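PDB 4NH0: ESX secretion system protein EccC from Thermomonospora curvata, which is part of the ESX specialized (type VII) secretion system, binds its substrate EsxB, has weak intrinsic ATPase activity and might be the translocase subunit. Local coordinates for residues Phe978-Arg983 and Val1044-Met1049. Numbering follows the deposited sequence.
Sequences FIDYSR and VDDYEM
Tyr981 lays the edge of its ring against the backbone of Met1049, whose O lies 3.3 Å from Tyr981 CE2 and near the plane of the ring. With CG of Met1049 anti to its carbonyl carbon and the chain bent at chi3 (53°), the methionine reaches back toward the same tyrosine, and its CE rests 3.9 Å from Tyr981 CB. Ser982 touches that methyl through OG, while the same OG donates a hydrogen bond to Asp1046 OD2 (2.9 Å), arriving from above the carboxylate plane, 51° out of it. An alanine at Asp1046 would lack the carboxylate that lies close to the nucleotide and the magnesium ion, and would probably leave the Ser982 hydroxyl without this acceptor. Behind these loop contacts the two strands run parallel. Asp1045 N donates to Ile979 O over 3.1 Å, and on one face of the sheet Ile979 and Val1044 lie side by side, CD1 to CG2 at 3.8 Å. Asp980 and Asp1045 share the other face, their carboxylate planes only 11° apart, and Asp980 OD1 comes within 4.2 Å of Asp1045 OD2. Each has an outside partner: Asp980 OD2 accepts from Leu985 N, and Asp1045 OD2 is hydrogen-bonded to Ser955 OG in the Walker A loop of the third FtsK domain. Consecutive acids, Asp1045 and Asp1046, at the end of a core strand beside the P-loop are consistent with a Walker B motif. Strand 974-980 lies between strands 994-998 and 1039-1045 in the parallel part of the sheet, and strand 1072-1078 continues it beyond 1039-1045, with helix 1090-1097 packed against Tyr1047.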
ATOM      1  N   PHE A 978     -46.545  39.978  11.525  1.00 71.32           N
ATOM      2  CA  PHE A 978     -46.479  38.759  10.730  1.00 66.56           C
ATOM      3  C   PHE A 978     -47.308  38.830   9.454  1.00 72.81           C
ATOM      4  O   PHE A 978     -48.411  39.374   9.445  1.00 86.95           O
ATOM      5  CB  PHE A 978     -46.938  37.560  11.563  1.00 70.04           C
ATOM      6  CG  PHE A 978     -46.060  37.269  12.744  1.00 74.47           C
ATOM      7  CD1 PHE A 978     -46.235  37.946  13.939  1.00 70.46           C
ATOM      8  CD2 PHE A 978     -45.062  36.315  12.661  1.00 81.17           C
ATOM      9  CE1 PHE A 978     -45.429  37.678  15.027  1.00 75.22           C
ATOM     10  CE2 PHE A 978     -44.253  36.042  13.746  1.00 78.73           C
ATOM     11  CZ  PHE A 978     -44.437  36.725  14.930  1.00 73.65           C
ATOM     12  N   ILE A 979     -46.760  38.276   8.379  1.00 76.12           N
ATOM     13  CA  ILE A 979     -47.510  38.073   7.146  1.00 64.91           C
ATOM     14  C   ILE A 979     -47.509  36.586   6.827  1.00 72.03           C
ATOM     15  O   ILE A 979     -46.599  36.077   6.174  1.00 78.50           O
ATOM     16  CB  ILE A 979     -46.920  38.866   5.968  1.00 58.53           C
ATOM     17  CG1 ILE A 979     -46.848  40.351   6.314  1.00 47.13           C
ATOM     18  CG2 ILE A 979     -47.756  38.658   4.715  1.00 67.13           C
ATOM     19  CD1 ILE A 979     -46.350  41.211   5.183  1.00 46.24           C
ATOM     20  N   ASP A 980     -48.531  35.889   7.308  1.00 69.30           N
ATOM     21  CA  ASP A 980     -48.580  34.440   7.195  1.00 71.28           C
ATOM     22  C   ASP A 980     -49.898  33.980   6.586  1.00 75.76           C
ATOM     23  O   ASP A 980     -50.836  33.636   7.302  1.00 88.13           O
ATOM     24  CB  ASP A 980     -48.371  33.804   8.568  1.00 72.31           C
ATOM     25  CG  ASP A 980     -48.221  32.302   8.498  1.00 88.46           C
ATOM     26  OD1 ASP A 980     -47.942  31.780   7.399  1.00103.44           O
ATOM     27  OD2 ASP A 980     -48.378  31.640   9.545  1.00 83.16           O
ATOM     28  N   TYR A 981     -49.956  33.980   5.257  1.00 79.42           N
ATOM     29  CA  TYR A 981     -51.154  33.578   4.529  1.00 79.16           C
ATOM     30  C   TYR A 981     -51.567  32.146   4.852  1.00 78.28           C
ATOM     31  O   TYR A 981     -52.753  31.845   4.971  1.00 93.19           O
ATOM     32  CB  TYR A 981     -50.935  33.717   3.021  1.00 83.92           C
ATOM     33  CG  TYR A 981     -50.945  35.142   2.517  1.00 91.65           C
ATOM     34  CD1 TYR A 981     -51.454  36.173   3.294  1.00 91.88           C
ATOM     35  CD2 TYR A 981     -50.453  35.454   1.258  1.00102.40           C
ATOM     36  CE1 TYR A 981     -51.468  37.475   2.833  1.00 99.60           C
ATOM     37  CE2 TYR A 981     -50.463  36.752   0.788  1.00 97.00           C
ATOM     38  CZ  TYR A 981     -50.970  37.758   1.580  1.00 98.42           C
ATOM     39  OH  TYR A 981     -50.981  39.052   1.114  1.00 92.19           O
ATOM     40  N   SER A 982     -50.580  31.269   4.991  1.00 72.73           N
ATOM     41  CA  SER A 982     -50.842  29.864   5.273  1.00 79.19           C
ATOM     42  C   SER A 982     -51.157  29.648   6.746  1.00 79.37           C
ATOM     43  O   SER A 982     -51.567  28.557   7.145  1.00 80.26           O
ATOM     44  CB  SER A 982     -49.647  29.005   4.863  1.00 79.46           C
ATOM     45  OG  SER A 982     -49.378  29.133   3.478  1.00 87.83           O
ATOM     46  N   ARG A 983     -50.972  30.700   7.540  1.00 84.25           N
ATOM     47  CA  ARG A 983     -51.167  30.645   8.987  1.00 79.61           C
ATOM     48  C   ARG A 983     -50.379  29.484   9.588  1.00 88.81           C
ATOM     49  O   ARG A 983     -50.949  28.499  10.053  1.00 84.01           O
ATOM     50  CB  ARG A 983     -52.655  30.533   9.330  1.00 88.05           C
ATOM     51  CG  ARG A 983     -53.550  31.388   8.446  1.00102.55           C
ATOM     52  CD  ARG A 983     -54.915  31.633   9.070  1.00103.99           C
ATOM     53  NE  ARG A 983     -55.241  30.675  10.122  1.00132.40           N
ATOM     54  CZ  ARG A 983     -55.782  31.010  11.288  1.00122.62           C
ATOM     55  NH1 ARG A 983     -56.061  32.280  11.550  1.00114.26           N
ATOM     56  NH2 ARG A 983     -56.049  30.077  12.193  1.00112.09           N
ATOM     57  N   VAL A1044     -42.153  37.565   7.329  1.00 62.40           N
ATOM     58  CA  VAL A1044     -42.970  37.194   6.181  1.00 64.94           C
ATOM     59  C   VAL A1044     -42.724  35.752   5.757  1.00 65.58           C
ATOM     60  O   VAL A1044     -41.620  35.394   5.349  1.00 68.99           O
ATOM     61  CB  VAL A1044     -42.703  38.120   4.981  1.00 58.98           C
ATOM     62  CG1 VAL A1044     -43.581  37.727   3.806  1.00 68.74           C
ATOM     63  CG2 VAL A1044     -42.943  39.568   5.367  1.00 60.88           C
ATOM     64  N   ASP A1045     -43.760  34.928   5.857  1.00 54.80           N
ATOM     65  CA  ASP A1045     -43.675  33.535   5.443  1.00 63.92           C
ATOM     66  C   ASP A1045     -44.412  33.346   4.124  1.00 71.02           C
ATOM     67  O   ASP A1045     -45.410  34.020   3.866  1.00 84.60           O
ATOM     68  CB  ASP A1045     -44.256  32.616   6.521  1.00 66.76           C
ATOM     69  CG  ASP A1045     -43.826  31.171   6.352  1.00 65.43           C
ATOM     70  OD1 ASP A1045     -43.344  30.809   5.260  1.00 69.18           O
ATOM     71  OD2 ASP A1045     -43.975  30.392   7.316  1.00 77.99           O
ATOM     72  N   ASP A1046     -43.913  32.427   3.298  1.00 67.84           N
ATOM     73  CA  ASP A1046     -44.480  32.159   1.979  1.00 65.44           C
ATOM     74  C   ASP A1046     -44.554  33.434   1.145  1.00 67.85           C
ATOM     75  O   ASP A1046     -45.638  33.899   0.796  1.00 87.51           O
ATOM     76  CB  ASP A1046     -45.867  31.524   2.105  1.00 71.21           C
ATOM     77  CG  ASP A1046     -45.831  30.186   2.813  1.00 69.46           C
ATOM     78  OD1 ASP A1046     -44.976  29.349   2.459  1.00 63.64           O
ATOM     79  OD2 ASP A1046     -46.655  29.972   3.726  1.00 82.16           O
ATOM     80  N   TYR A1047     -43.390  33.992   0.829  1.00 72.05           N
ATOM     81  CA  TYR A1047     -43.305  35.258   0.113  1.00 69.60           C
ATOM     82  C   TYR A1047     -43.786  35.144  -1.330  1.00 75.71           C
ATOM     83  O   TYR A1047     -44.202  36.133  -1.930  1.00 88.55           O
ATOM     84  CB  TYR A1047     -41.868  35.783   0.143  1.00 58.28           C
ATOM     85  CG  TYR A1047     -41.676  37.115  -0.546  1.00 65.10           C
ATOM     86  CD1 TYR A1047     -42.025  38.301   0.082  1.00 56.14           C
ATOM     87  CD2 TYR A1047     -41.136  37.186  -1.822  1.00 79.31           C
ATOM     88  CE1 TYR A1047     -41.849  39.521  -0.542  1.00 63.63           C
ATOM     89  CE2 TYR A1047     -40.956  38.400  -2.455  1.00 77.84           C
ATOM     90  CZ  TYR A1047     -41.314  39.564  -1.811  1.00 76.62           C
ATOM     91  OH  TYR A1047     -41.135  40.775  -2.438  1.00 75.25           O
ATOM     92  N   GLU A1048     -43.733  33.938  -1.885  1.00 73.84           N
ATOM     93  CA  GLU A1048     -44.149  33.728  -3.265  1.00 70.01           C
ATOM     94  C   GLU A1048     -45.655  33.915  -3.418  1.00 77.53           C
ATOM     95  O   GLU A1048     -46.147  34.198  -4.509  1.00 79.05           O
ATOM     96  CB  GLU A1048     -43.738  32.334  -3.751  1.00 70.72           C
ATOM     97  CG  GLU A1048     -44.579  31.188  -3.203  1.00 81.88           C
ATOM     98  CD  GLU A1048     -44.196  30.789  -1.792  1.00 88.54           C
ATOM     99  OE1 GLU A1048     -43.308  31.440  -1.203  1.00 94.34           O
ATOM    100  OE2 GLU A1048     -44.779  29.815  -1.274  1.00 83.03           O
ATOM    101  N   MET A1049     -46.381  33.763  -2.314  1.00 80.59           N
ATOM    102  CA  MET A1049     -47.831  33.900  -2.322  1.00 72.73           C
ATOM    103  C   MET A1049     -48.259  35.328  -2.007  1.00 81.38           C
ATOM    104  O   MET A1049     -49.432  35.675  -2.136  1.00 99.89           O
ATOM    105  CB  MET A1049     -48.462  32.930  -1.322  1.00 71.96           C
ATOM    106  CG  MET A1049     -48.318  31.466  -1.701  1.00 72.08           C
ATOM    107  SD  MET A1049     -48.543  30.368  -0.290  1.00127.06           S
ATOM    108  CE  MET A1049     -50.119  30.944   0.338  1.00 88.32           C
TER